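Pheromone cOB1/lipoprotein, YaeC family (Enterococcus faecalis, PDB 4EF1) probably serves as the methionine-binding lipoprotein of a bacterial uptake system, and its precursor is the source of the sex pheromone cOB1. Local coordinates at residues Ala55-His60 with Asn203-Arg208. Numbering follows the deposited sequence.
Sequences ANYFQH and NIIAVR. With MSE (selenomethionine), chain C.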
loop_
_atom_site.group_PDB
_atom_site.type_symbol
_atom_site.label_atom_id
_atom_site.label_comp_id
_atom_site.label_asym_id
_atom_site.label_seq_id
_atom_site.Cartn_x
_atom_site.Cartn_y
_atom_site.Cartn_z
ATOM N N ALA A 55 9.743 -14.566 3.019
ATOM C CA ALA A 55 8.448 -13.881 3.173
ATOM C C ALA A 55 8.573 -12.490 2.561
ATOM O O ALA A 55 9.703 -11.987 2.344
ATOM C CB ALA A 55 8.080 -13.759 4.642
ATOM N N ASN A 56 7.443 -11.868 2.283
ATOM C CA ASN A 56 7.470 -10.449 1.945
ATOM C C ASN A 56 6.409 -9.661 2.709
ATOM O O ASN A 56 5.444 -10.214 3.274
ATOM C CB ASN A 56 7.571 -10.182 0.427
ATOM C CG ASN A 56 6.311 -10.556 -0.343
ATOM O OD1 ASN A 56 5.161 -10.330 0.114
ATOM N ND2 ASN A 56 6.515 -11.070 -1.544
ATOM N N TYR A 57 6.657 -8.363 2.783
ATOM C CA TYR A 57 5.855 -7.419 3.519
ATOM C C TYR A 57 5.859 -6.084 2.740
ATOM O O TYR A 57 6.723 -5.220 2.947
ATOM C CB TYR A 57 6.485 -7.237 4.910
ATOM C CG TYR A 57 5.763 -6.267 5.841
ATOM C CD1 TYR A 57 4.364 -6.070 5.806
ATOM C CD2 TYR A 57 6.487 -5.566 6.810
ATOM C CE1 TYR A 57 3.722 -5.187 6.709
ATOM C CE2 TYR A 57 5.863 -4.698 7.692
ATOM C CZ TYR A 57 4.501 -4.492 7.649
ATOM O OH TYR A 57 3.977 -3.627 8.586
ATOM N N PHE A 58 4.872 -5.926 1.856
ATOM C CA PHE A 58 4.774 -4.736 0.999
ATOM C C PHE A 58 3.396 -4.530 0.349
ATOM O O PHE A 58 3.099 -3.419 -0.078
ATOM C CB PHE A 58 5.869 -4.783 -0.108
ATOM C CG PHE A 58 5.459 -5.565 -1.316
ATOM C CD1 PHE A 58 5.487 -6.948 -1.299
ATOM C CD2 PHE A 58 5.060 -4.921 -2.467
ATOM C CE1 PHE A 58 5.102 -7.665 -2.402
ATOM C CE2 PHE A 58 4.661 -5.640 -3.580
ATOM C CZ PHE A 58 4.689 -7.009 -3.547
ATOM N N GLN A 59 2.592 -5.580 0.208
ATOM C CA GLN A 59 1.349 -5.519 -0.597
ATOM C C GLN A 59 0.081 -5.750 0.194
ATOM O O GLN A 59 0.108 -6.442 1.217
ATOM C CB GLN A 59 1.398 -6.576 -1.702
ATOM C CG GLN A 59 1.345 -8.028 -1.257
ATOM C CD GLN A 59 1.799 -9.043 -2.303
ATOM O OE1 GLN A 59 1.444 -8.945 -3.483
ATOM N NE2 GLN A 59 2.600 -10.041 -1.858
ATOM N N HIS A 60 -1.029 -5.228 -0.341
ATOM C CA HIS A 60 -2.368 -5.485 0.155
ATOM C C HIS A 60 -3.006 -6.629 -0.617
ATOM O O HIS A 60 -2.468 -7.044 -1.628
ATOM C CB HIS A 60 -3.234 -4.207 0.166
ATOM C CG HIS A 60 -3.291 -3.435 -1.150
ATOM N ND1 HIS A 60 -3.780 -3.972 -2.296
ATOM C CD2 HIS A 60 -3.052 -2.097 -1.420
ATOM C CE1 HIS A 60 -3.767 -3.038 -3.283
ATOM N NE2 HIS A 60 -3.327 -1.889 -2.756
ATOM N N ASN A 203 -1.919 -4.106 4.430
ATOM C CA ASN A 203 -0.687 -4.683 3.928
ATOM C C ASN A 203 -0.403 -5.969 4.704
ATOM O O ASN A 203 -0.513 -5.987 5.938
ATOM C CB ASN A 203 0.472 -3.710 4.057
ATOM C CG ASN A 203 0.458 -2.627 2.987
ATOM O OD1 ASN A 203 1.512 -2.138 2.549
ATOM N ND2 ASN A 203 -0.756 -2.245 2.552
ATOM N N ILE A 204 0.039 -7.004 3.985
ATOM C CA ILE A 204 0.165 -8.338 4.550
ATOM C C ILE A 204 1.588 -8.902 4.549
ATOM O O ILE A 204 2.501 -8.405 3.861
ATOM C CB ILE A 204 -0.724 -9.380 3.791
ATOM C CG1 ILE A 204 -0.235 -9.620 2.345
ATOM C CG2 ILE A 204 -2.194 -9.026 3.821
ATOM C CD1 ILE A 204 -1.060 -10.646 1.599
ATOM N N ILE A 205 1.739 -9.981 5.310
ATOM C CA ILE A 205 2.921 -10.837 5.202
ATOM C C ILE A 205 2.484 -11.925 4.243
ATOM O O ILE A 205 1.493 -12.565 4.487
ATOM C CB ILE A 205 3.336 -11.481 6.515
ATOM C CG1 ILE A 205 3.705 -10.409 7.543
ATOM C CG2 ILE A 205 4.500 -12.452 6.301
ATOM C CD1 ILE A 205 4.898 -9.566 7.149
ATOM N N ALA A 206 3.262 -12.155 3.192
ATOM C CA ALA A 206 2.958 -13.225 2.217
ATOM C C ALA A 206 4.117 -14.222 2.230
ATOM O O ALA A 206 5.235 -13.826 2.352
ATOM C CB ALA A 206 2.765 -12.630 0.829
ATOM N N VAL A 207 3.817 -15.497 2.046
ATOM C CA VAL A 207 4.818 -16.578 1.988
ATOM C C VAL A 207 4.434 -17.556 0.905
ATOM O O VAL A 207 3.306 -17.499 0.409
ATOM C CB VAL A 207 4.949 -17.340 3.361
ATOM C CG1 VAL A 207 5.446 -16.372 4.447
ATOM C CG2 VAL A 207 3.642 -18.038 3.780
ATOM N N ARG A 208 5.348 -18.476 0.554
ATOM C CA ARG A 208 5.033 -19.537 -0.394
ATOM C C ARG A 208 4.083 -20.505 0.308
ATOM O O ARG A 208 4.140 -20.675 1.546
ATOM C CB ARG A 208 6.307 -20.271 -0.867
ATOM C CG ARG A 208 7.245 -19.437 -1.737
ATOM C CD ARG A 208 8.417 -20.244 -2.322
ATOM N NE ARG A 208 9.260 -20.800 -1.268
ATOM C CZ ARG A 208 10.142 -20.123 -0.524
ATOM N NH1 ARG A 208 10.414 -18.856 -0.748
ATOM N NH2 ARG A 208 10.837 -20.753 0.399
HETATM N N MSE C 301 2.061 0.050 0.764
HETATM C CA MSE C 301 1.103 0.134 -0.410
HETATM C C MSE C 301 -0.293 0.616 -0.006
HETATM O O MSE C 301 -0.829 0.161 1.016
HETATM O OXT MSE C 301 -0.933 1.410 -0.747
HETATM C CB MSE C 301 1.016 -1.187 -1.174
HETATM C CG MSE C 301 0.203 -1.144 -2.473
HETATM SE SE MSE C 301 -0.058 -2.916 -3.175
HETATM C CE MSE C 301 1.807 -3.350 -3.719
HETATM O O HOH W 1 3.552 -8.369 1.354
#
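N56 and A206 form the hydrogen-bonded pair of two antiparallel strands, a worked example of how the pairing of two inner strands can be broken beside a ligand site. The two backbone bonds, N56 N to A206 O at 3.0 Å and A206 N back to N56 O, hold this half close. On one face of the sheet, the CD1 tip of I205 lies obliquely against CB and CG of Y57, 3.6 Å from CB, while A55 CB meets V207 CG1. With CG anti to the backbone N (chi1 -180°), the Y57 ring lies beside I205 CD1 and its OH bonds to H82. On the other face, the N56 amide leans over A206, with OD1 3.4 Å from the A206 methyl; N45 takes the ND2 end.

Beyond Y57 the pairing loosens. At F58 the chain turns a corner, and a water bridges the gap: it accepts from F58 N and donates to N56 OD1 and I204 O, the last at 2.7 Å. Direct pairing resumes where I204 N donates to Q59 O at 2.8 Å.

Past this corner the strands reach the ligand. N203 OD1 accepts from the selenomethionine N and from H15, and ND2 gives a fairly straight bond (160°) to carboxylate O. Selenium sits 3.4 Å above the H60 ring plane, over its centre. Paired strands carrying F58, Q59, H60 and N203 to the ligand are consistent with the interdomain pocket of a periplasmic-binding-protein fold.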